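Local coordinates for protein endoglucanase (Ruminococcus champanellensis, PDB 6WQV) that probably hydrolyses beta-1,4 linkages inside cellulose and related plant polysaccharides such as xylan, as a broad-specificity endoglucanase of glycoside hydrolase family 5, at residues 257-261 and 301-305; 290-295 and 327-333. All blocks are in the same frame, centred on the assembly; numbering follows the deposited sequence.

Interaction 1 of 2, residues 257-261 and 301-305; sequences SFTQS and VLWGE
Phe-258 and Trp-303 meet as a T-shaped aromatic pair, a small worked example of how a loop segment is seated on a helix by apolar contacts. The edge of the indole is turned toward the face of the phenyl ring, with the planes at 82° and the centroid of the five-membered ring 5.1 Å from that of Phe-258. CD1 of Trp-303 makes the closest approach between the two side chains, 3.7 Å from Phe-258 CE2. Beside it the CB of Trp-303 stands over the same phenyl ring in a CH-pi contact, 3.8 Å from the Phe-258 centroid and 15° off the ring normal. The helix backbone joins in, since Trp-303 CA lies 3.6 Å from Phe-258 CE1, so one residue supplies main chain, CB and ring edge to a single aromatic face. Leu-302 works differently: its CD2 comes in at the phenyl edge, 4.1 Å from Phe-258 CD1, and reaches the loop backbone at Phe-258 O and at Thr-259 C. With CG opposite its own backbone N (chi1 -179°), the leucine extends from the helix to that strip of main chain.

The setting is the outer layer of the (beta/alpha)8 barrel of this family, where helix 297-313, which follows the seventh barrel strand, receives the loop that runs into helix 263-278. Ile-263 and Leu-266 of that second helix also touch the phenyl ring, and the ring of Phe-248 meets both aromatic rings obliquely. The indole is fixed in rotation by a hydrogen bond from NE1 to Ser-244 O, while Thr-259 N is held by Asp-262 OD2.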
ATOM      1  N   SER A 257       5.941 -13.977 -21.258  1.00 18.23           N
ATOM      2  CA  SER A 257       7.369 -13.901 -21.529  1.00 16.94           C
ATOM      3  C   SER A 257       7.948 -12.594 -21.010  1.00 17.45           C
ATOM      4  O   SER A 257       7.380 -11.522 -21.240  1.00 17.88           O
ATOM      5  CB  SER A 257       7.613 -13.993 -23.035  1.00 19.31           C
ATOM      6  OG  SER A 257       8.959 -13.708 -23.363  1.00 20.36           O
ATOM      7  N   PHE A 258       9.091 -12.689 -20.330  1.00 16.18           N
ATOM      8  CA  PHE A 258       9.935 -11.545 -19.999  1.00 15.51           C
ATOM      9  C   PHE A 258      11.365 -11.951 -20.312  1.00 18.38           C
ATOM     10  O   PHE A 258      11.823 -13.005 -19.855  1.00 20.62           O
ATOM     11  CB  PHE A 258       9.816 -11.150 -18.527  1.00 16.21           C
ATOM     12  CG  PHE A 258      10.606  -9.916 -18.173  1.00 15.60           C
ATOM     13  CD1 PHE A 258      11.954 -10.014 -17.878  1.00 16.79           C
ATOM     14  CD2 PHE A 258      10.006  -8.668 -18.133  1.00 15.03           C
ATOM     15  CE1 PHE A 258      12.696  -8.892 -17.560  1.00 17.54           C
ATOM     16  CE2 PHE A 258      10.747  -7.536 -17.805  1.00 17.08           C
ATOM     17  CZ  PHE A 258      12.091  -7.652 -17.515  1.00 16.30           C
ATOM     18  N   THR A 259      12.068 -11.136 -21.091  1.00 19.36           N
ATOM     19  CA  THR A 259      13.378 -11.516 -21.596  1.00 18.37           C
ATOM     20  C   THR A 259      14.377 -10.388 -21.362  1.00 17.00           C
ATOM     21  O   THR A 259      14.026  -9.300 -20.902  1.00 17.02           O
ATOM     22  CB  THR A 259      13.319 -11.840 -23.096  1.00 23.85           C
ATOM     23  OG1 THR A 259      13.163 -10.622 -23.837  1.00 28.36           O
ATOM     24  CG2 THR A 259      12.167 -12.778 -23.423  1.00 25.43           C
ATOM     25  N   GLN A 260      15.641 -10.661 -21.700  1.00 19.12           N
ATOM     26  CA  GLN A 260      16.674  -9.629 -21.651  1.00 19.66           C
ATOM     27  C   GLN A 260      16.207  -8.354 -22.340  1.00 19.21           C
ATOM     28  O   GLN A 260      16.508  -7.240 -21.886  1.00 20.94           O
ATOM     29  CB  GLN A 260      17.949 -10.152 -22.321  1.00 22.08           C
ATOM     30  CG  GLN A 260      18.942  -9.076 -22.729  1.00 25.50           C
ATOM     31  CD  GLN A 260      19.651  -8.478 -21.537  1.00 25.29           C
ATOM     32  OE1 GLN A 260      19.837  -9.144 -20.522  1.00 26.46           O
ATOM     33  NE2 GLN A 260      20.039  -7.213 -21.645  1.00 24.51           N
ATOM     34  N   SER A 261      15.473  -8.502 -23.442  0.74 20.44           N
ATOM     35  CA  SER A 261      15.043  -7.349 -24.221  0.74 21.17           C
ATOM     36  C   SER A 261      14.111  -6.430 -23.440  0.74 22.44           C
ATOM     37  O   SER A 261      14.033  -5.238 -23.757  0.74 24.35           O
ATOM     38  CB  SER A 261      14.347  -7.831 -25.495  0.74 22.83           C
ATOM     39  OG  SER A 261      15.172  -8.714 -26.234  0.74 24.33           O
ATOM     40  N   VAL A 301      11.551 -15.055 -12.681  1.00 14.09           N
ATOM     41  CA  VAL A 301      12.841 -14.952 -11.994  1.00 13.83           C
ATOM     42  C   VAL A 301      13.698 -13.865 -12.630  1.00 15.78           C
ATOM     43  O   VAL A 301      14.297 -13.039 -11.934  1.00 15.84           O
ATOM     44  CB  VAL A 301      13.551 -16.318 -11.972  1.00 16.19           C
ATOM     45  CG1 VAL A 301      15.016 -16.174 -11.561  1.00 17.14           C
ATOM     46  CG2 VAL A 301      12.833 -17.277 -11.024  1.00 17.61           C
ATOM     47  N   LEU A 302      13.765 -13.841 -13.960  1.00 14.99           N
ATOM     48  CA  LEU A 302      14.551 -12.818 -14.638  1.00 14.56           C
ATOM     49  C   LEU A 302      13.968 -11.437 -14.384  1.00 14.01           C
ATOM     50  O   LEU A 302      14.698 -10.481 -14.086  1.00 14.82           O
ATOM     51  CB  LEU A 302      14.589 -13.125 -16.133  1.00 16.48           C
ATOM     52  CG  LEU A 302      15.384 -12.170 -17.018  1.00 18.55           C
ATOM     53  CD1 LEU A 302      16.852 -12.227 -16.648  1.00 21.23           C
ATOM     54  CD2 LEU A 302      15.184 -12.491 -18.487  1.00 19.50           C
ATOM     55  N   TRP A 303      12.644 -11.311 -14.504  1.00 13.77           N
ATOM     56  CA  TRP A 303      11.971 -10.053 -14.197  1.00 12.57           C
ATOM     57  C   TRP A 303      12.242  -9.625 -12.761  1.00 13.08           C
ATOM     58  O   TRP A 303      12.593  -8.467 -12.502  1.00 13.97           O
ATOM     59  CB  TRP A 303      10.466 -10.220 -14.454  1.00 12.27           C
ATOM     60  CG  TRP A 303       9.621  -9.141 -13.874  1.00 10.60           C
ATOM     61  CD1 TRP A 303       9.280  -7.956 -14.461  1.00 12.39           C
ATOM     62  CD2 TRP A 303       9.005  -9.143 -12.584  1.00 11.73           C
ATOM     63  NE1 TRP A 303       8.487  -7.217 -13.607  1.00 13.26           N
ATOM     64  CE2 TRP A 303       8.305  -7.928 -12.451  1.00 12.10           C
ATOM     65  CE3 TRP A 303       8.979 -10.060 -11.530  1.00 12.29           C
ATOM     66  CZ2 TRP A 303       7.585  -7.604 -11.298  1.00 12.00           C
ATOM     67  CZ3 TRP A 303       8.269  -9.736 -10.384  1.00 12.73           C
ATOM     68  CH2 TRP A 303       7.591  -8.516 -10.276  1.00 11.94           C
ATOM     69  N   GLY A 304      12.109 -10.551 -11.811  1.00 13.08           N
ATOM     70  CA  GLY A 304      12.222 -10.185 -10.410  1.00 14.60           C
ATOM     71  C   GLY A 304      13.624  -9.774 -10.009  1.00 13.54           C
ATOM     72  O   GLY A 304      13.801  -8.812  -9.248  1.00 14.36           O
ATOM     73  N   GLU A 305      14.639 -10.500 -10.486  1.00 13.26           N
ATOM     74  CA  GLU A 305      16.011 -10.101 -10.202  1.00 15.85           C
ATOM     75  C   GLU A 305      16.265  -8.681 -10.689  1.00 12.65           C
ATOM     76  O   GLU A 305      16.855  -7.861  -9.978  1.00 14.71           O
ATOM     77  CB  GLU A 305      17.003 -11.037 -10.894  1.00 20.83           C
ATOM     78  CG  GLU A 305      16.952 -12.494 -10.498  1.00 30.65           C
ATOM     79  CD  GLU A 305      17.961 -13.330 -11.276  1.00 36.90           C
ATOM     80  OE1 GLU A 305      18.149 -13.074 -12.486  1.00 39.04           O
ATOM     81  OE2 GLU A 305      18.568 -14.238 -10.671  1.00 39.71           O
TER

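Interaction 2 of 2, residues 290-295 and 327-333; sequences GALNKN and DTSGENF. With BGC (beta-D-glucopyranose), chain E; GLC (alpha-D-glucopyranose), chain B; EDO (1,2-ethanediol), chain I.
The glycan-binding cleft is walled here by two loops, one following barrel strand 284-289 and the other strand 318-322, which meet through Leu-292 and Phe-333. Leu-292 CD2 sits over one face of the Phe-333 ring, 3.9 Å from its centroid, in a CH-pi contact, while Ala-291 N lies at the ring edge. The same methyl packs against Glu-331 CB at 3.7 Å. Extended beyond CG, Glu-331 carries OE1 to two sugars, accepting from BGC O2 and GLC O6, each at 2.8 Å. Replacing Phe-333 by an alanine would probably open a gap beneath Leu-292 CD2 and leave the backbone at Ala-291 without the ring edge it packs against.

Between the loops runs a nearly straight hydrogen bond, Asn-293 N to Asn-332 O, 2.9 Å with an angle of 168° at the hydrogen. A water also links Asn-293 O to Asn-332 N. Asn-332 OD1 is gripped from opposite faces of its amide plane by Thr-328 N and Thr-328 OG1, the latter at 2.7 Å, while Asn-332 ND2 donates to Thr-328 O, so both ends of the amide are held. Such loops, at the C-terminal ends of the barrel strands, form the substrate cleft typical of TIM-barrel glycoside hydrolases.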
ATOM      1  N   GLY A 290       4.366  -6.634  -8.363  1.00  9.55           N
ATOM      2  CA  GLY A 290       4.258  -8.082  -8.453  1.00 10.29           C
ATOM      3  C   GLY A 290       4.114  -8.462  -9.904  1.00 12.58           C
ATOM      4  O   GLY A 290       3.958  -7.608 -10.778  1.00 12.71           O
ATOM      5  N   ALA A 291       4.206  -9.763 -10.158  1.00 12.13           N
ATOM      6  CA  ALA A 291       3.971 -10.317 -11.488  1.00 12.88           C
ATOM      7  C   ALA A 291       3.121 -11.568 -11.315  1.00 12.80           C
ATOM      8  O   ALA A 291       3.468 -12.451 -10.526  1.00 13.54           O
ATOM      9  CB  ALA A 291       5.277 -10.665 -12.214  1.00 13.97           C
ATOM     10  N   LEU A 292       2.011 -11.624 -12.040  1.00 13.16           N
ATOM     11  CA  LEU A 292       1.084 -12.742 -11.934  1.00 15.61           C
ATOM     12  C   LEU A 292       1.774 -14.063 -12.225  1.00 13.83           C
ATOM     13  O   LEU A 292       2.632 -14.159 -13.107  1.00 14.60           O
ATOM     14  CB  LEU A 292       0.005 -12.590 -12.999  1.00 17.34           C
ATOM     15  CG  LEU A 292      -0.954 -11.414 -12.896  1.00 15.51           C
ATOM     16  CD1 LEU A 292      -1.573 -11.133 -14.259  1.00 16.42           C
ATOM     17  CD2 LEU A 292      -2.041 -11.705 -11.900  1.00 16.05           C
ATOM     18  N   ASN A 293       1.335 -15.115 -11.530  1.00 13.08           N
ATOM     19  CA  ASN A 293       1.762 -16.454 -11.903  1.00 14.69           C
ATOM     20  C   ASN A 293       1.114 -16.843 -13.225  1.00 14.29           C
ATOM     21  O   ASN A 293      -0.113 -16.970 -13.308  1.00 15.37           O
ATOM     22  CB  ASN A 293       1.369 -17.497 -10.863  1.00 13.93           C
ATOM     23  CG  ASN A 293       1.647 -18.910 -11.356  1.00 15.89           C
ATOM     24  OD1 ASN A 293       2.640 -19.148 -12.045  1.00 17.49           O
ATOM     25  ND2 ASN A 293       0.763 -19.841 -11.031  1.00 16.51           N
ATOM     26  N   LYS A 294       1.938 -17.049 -14.255  1.00 15.02           N
ATOM     27  CA  LYS A 294       1.493 -17.523 -15.559  1.00 16.27           C
ATOM     28  C   LYS A 294       2.231 -18.805 -15.925  1.00 17.97           C
ATOM     29  O   LYS A 294       2.446 -19.102 -17.106  1.00 18.81           O
ATOM     30  CB  LYS A 294       1.684 -16.444 -16.626  1.00 16.37           C
ATOM     31  CG  LYS A 294       0.761 -15.243 -16.438  1.00 16.17           C
ATOM     32  CD  LYS A 294       1.112 -14.114 -17.394  1.00 16.01           C
ATOM     33  CE  LYS A 294       0.132 -12.958 -17.268  1.00 17.48           C
ATOM     34  NZ  LYS A 294       0.607 -11.749 -17.997  1.00 17.39           N
ATOM     35  N   ASN A 295       2.644 -19.560 -14.897  1.00 18.54           N
ATOM     36  CA  ASN A 295       3.364 -20.819 -15.075  1.00 19.49           C
ATOM     37  C   ASN A 295       4.623 -20.587 -15.907  1.00 18.48           C
ATOM     38  O   ASN A 295       4.965 -21.344 -16.818  1.00 19.83           O
ATOM     39  CB  ASN A 295       2.426 -21.882 -15.631  1.00 24.48           C
ATOM     40  CG  ASN A 295       1.207 -22.071 -14.732  1.00 30.93           C
ATOM     41  OD1 ASN A 295       0.065 -21.995 -15.184  1.00 36.26           O
ATOM     42  ND2 ASN A 295       1.454 -22.276 -13.437  1.00 30.88           N
ATOM     43  N   ASP A 327      -3.238 -20.656  -8.274  1.00 17.29           N
ATOM     44  CA  ASP A 327      -3.724 -21.260  -9.508  1.00 18.02           C
ATOM     45  C   ASP A 327      -5.220 -21.022  -9.679  1.00 20.19           C
ATOM     46  O   ASP A 327      -5.927 -21.854 -10.252  1.00 23.91           O
ATOM     47  CB  ASP A 327      -3.372 -22.747  -9.548  1.00 21.95           C
ATOM     48  CG  ASP A 327      -1.867 -22.987  -9.454  1.00 26.50           C
ATOM     49  OD1 ASP A 327      -1.132 -22.564 -10.372  1.00 28.23           O
ATOM     50  OD2 ASP A 327      -1.424 -23.585  -8.451  1.00 31.23           O
ATOM     51  N   THR A 328      -5.703 -19.871  -9.207  1.00 19.18           N
ATOM     52  CA  THR A 328      -7.100 -19.500  -9.339  1.00 20.81           C
ATOM     53  C   THR A 328      -7.367 -18.911 -10.727  1.00 18.84           C
ATOM     54  O   THR A 328      -6.455 -18.681 -11.525  1.00 19.86           O
ATOM     55  CB  THR A 328      -7.479 -18.467  -8.274  1.00 19.88           C
ATOM     56  OG1 THR A 328      -6.958 -17.182  -8.643  1.00 19.39           O
ATOM     57  CG2 THR A 328      -6.922 -18.858  -6.906  1.00 20.96           C
ATOM     58  N   SER A 329      -8.649 -18.669 -11.010  1.00 21.63           N
ATOM     59  CA  SER A 329      -9.062 -18.015 -12.246  1.00 21.94           C
ATOM     60  C   SER A 329      -8.929 -16.497 -12.178  1.00 23.16           C
ATOM     61  O   SER A 329      -9.224 -15.818 -13.170  1.00 24.22           O
ATOM     62  CB  SER A 329     -10.513 -18.376 -12.559  1.00 26.76           C
ATOM     63  OG  SER A 329     -11.357 -17.954 -11.502  1.00 32.10           O
ATOM     64  N   GLY A 330      -8.501 -15.959 -11.045  1.00 20.98           N
ATOM     65  CA  GLY A 330      -8.284 -14.541 -10.853  1.00 20.26           C
ATOM     66  C   GLY A 330      -6.820 -14.166 -10.932  1.00 18.71           C
ATOM     67  O   GLY A 330      -6.029 -14.793 -11.645  1.00 20.55           O
ATOM     68  N   GLU A 331      -6.454 -13.113 -10.204  1.00 16.29           N
ATOM     69  CA  GLU A 331      -5.079 -12.640 -10.172  1.00 13.83           C
ATOM     70  C   GLU A 331      -4.289 -13.476  -9.177  1.00 14.17           C
ATOM     71  O   GLU A 331      -4.606 -13.496  -7.987  1.00 15.94           O
ATOM     72  CB  GLU A 331      -5.043 -11.167  -9.766  1.00 14.58           C
ATOM     73  CG  GLU A 331      -5.712 -10.264 -10.785  1.00 15.89           C
ATOM     74  CD  GLU A 331      -5.743  -8.789 -10.392  1.00 15.66           C
ATOM     75  OE1 GLU A 331      -5.178  -8.399  -9.345  1.00 15.06           O
ATOM     76  OE2 GLU A 331      -6.343  -8.008 -11.164  1.00 20.47           O
ATOM     77  N   ASN A 332      -3.260 -14.161  -9.655  1.00 14.45           N
ATOM     78  CA  ASN A 332      -2.479 -15.050  -8.799  1.00 12.59           C
ATOM     79  C   ASN A 332      -1.151 -14.396  -8.441  1.00 12.29           C
ATOM     80  O   ASN A 332      -0.128 -14.621  -9.087  1.00 12.88           O
ATOM     81  CB  ASN A 332      -2.285 -16.389  -9.491  1.00 13.65           C
ATOM     82  CG  ASN A 332      -3.579 -17.129  -9.674  1.00 14.17           C
ATOM     83  OD1 ASN A 332      -4.310 -17.363  -8.715  1.00 14.62           O
ATOM     84  ND2 ASN A 332      -3.886 -17.480 -10.915  1.00 18.45           N
ATOM     85  N   PHE A 333      -1.171 -13.606  -7.374  1.00 11.65           N
ATOM     86  CA  PHE A 333       0.008 -12.916  -6.875  1.00 10.45           C
ATOM     87  C   PHE A 333       0.595 -13.569  -5.627  1.00 11.61           C
ATOM     88  O   PHE A 333       1.442 -12.973  -4.957  1.00 12.94           O
ATOM     89  CB  PHE A 333      -0.317 -11.445  -6.597  1.00 11.14           C
ATOM     90  CG  PHE A 333      -0.422 -10.585  -7.837  1.00 11.27           C
ATOM     91  CD1 PHE A 333       0.708 -10.290  -8.593  1.00 13.56           C
ATOM     92  CD2 PHE A 333      -1.630 -10.015  -8.205  1.00 12.57           C
ATOM     93  CE1 PHE A 333       0.621  -9.481  -9.716  1.00 12.90           C
ATOM     94  CE2 PHE A 333      -1.718  -9.200  -9.327  1.00 14.76           C
ATOM     95  CZ  PHE A 333      -0.589  -8.941 -10.084  1.00 12.77           C
TER
HETATM   96  C2  BGC E   2      -6.084  -8.356  -6.041  1.00 12.32           C
HETATM   97  C3  BGC E   2      -7.292  -9.044  -6.590  1.00 12.77           C
HETATM   98  C4  BGC E   2      -8.577  -8.452  -6.070  1.00 14.81           C
HETATM   99  C5  BGC E   2      -8.634  -6.960  -6.313  1.00 14.28           C
HETATM  100  C6  BGC E   2      -9.796  -6.251  -5.693  1.00 14.02           C
HETATM  101  C1  BGC E   2      -6.135  -6.855  -6.289  1.00 13.71           C
HETATM  102  O2  BGC E   2      -4.878  -8.899  -6.632  1.00 13.21           O
HETATM  103  O3  BGC E   2      -7.221 -10.470  -6.235  1.00 14.48           O
HETATM  104  O4  BGC E   2      -9.724  -9.018  -6.808  1.00 17.94           O
HETATM  105  O5  BGC E   2      -7.416  -6.323  -5.739  1.00 13.62           O
HETATM  106  O6  BGC E   2      -9.840  -4.898  -6.162  1.00 19.75           O
HETATM  107  C1  GLC B   1      -3.830  -2.252  -6.728  1.00 19.28           C
HETATM  108  C2  GLC B   1      -4.617  -2.579  -5.473  1.00 13.23           C
HETATM  109  C3  GLC B   1      -4.700  -3.969  -5.008  1.00 11.80           C
HETATM  110  C4  GLC B   1      -4.959  -4.903  -6.167  1.00 11.97           C
HETATM  111  C5  GLC B   1      -3.786  -4.760  -7.108  1.00 14.21           C
HETATM  112  C6  GLC B   1      -3.747  -5.780  -8.233  1.00 14.02           C
HETATM  113  O1  GLC B   1      -2.516  -1.913  -6.567  1.00 19.54           O
HETATM  114  O2  GLC B   1      -4.141  -1.675  -4.429  1.00 13.78           O
HETATM  115  O3  GLC B   1      -5.819  -4.035  -4.048  1.00 11.71           O
HETATM  116  O4  GLC B   1      -5.102  -6.238  -5.670  1.00 12.33           O
HETATM  117  O5  GLC B   1      -3.832  -3.411  -7.722  1.00 16.68           O
HETATM  118  O6  GLC B   1      -4.819  -5.651  -9.062  1.00 16.40           O
HETATM  119  C1  EDO I 401      -5.163 -21.601  -4.539  1.00 39.40           C
HETATM  120  O1  EDO I 401      -4.592 -20.308  -4.757  1.00 33.10           O
HETATM  121  C2  EDO I 401      -4.574 -22.580  -5.548  1.00 42.90           C
HETATM  122  O2  EDO I 401      -4.916 -22.120  -6.859  1.00 41.88           O
HETATM  123  O   HOH W   1      -2.324 -15.180 -12.595  0.69 15.72           O
HETATM  124  O   HOH W   2      -2.040 -18.862 -13.242  1.00 29.40           O
HETATM  125  O   HOH W   3      -1.908 -21.493 -12.810  1.00 28.45           O

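Overall arrangement
The two contacts lie on the same side of the chain's centre, their centres 16 Å apart, and their segments alternate along the chain. Trp-303 joins them: CH2 of its indole lies 3.5 Å from Gly-290 C, and the ring also packs on Ala-291, so the residue at the heart of interaction 1 backs the loop that forms interaction 2. Their relation to the glycan differs. Interaction 2 touches the sugars directly, whereas the Trp-303 side chain stays about 12 Å, nearest atom to nearest atom, from the bound GLC. Phe-248 meets both rings of interaction 1 and, through its carbonyl, accepts from Lys-294 NZ in 290-295, giving a second route between them.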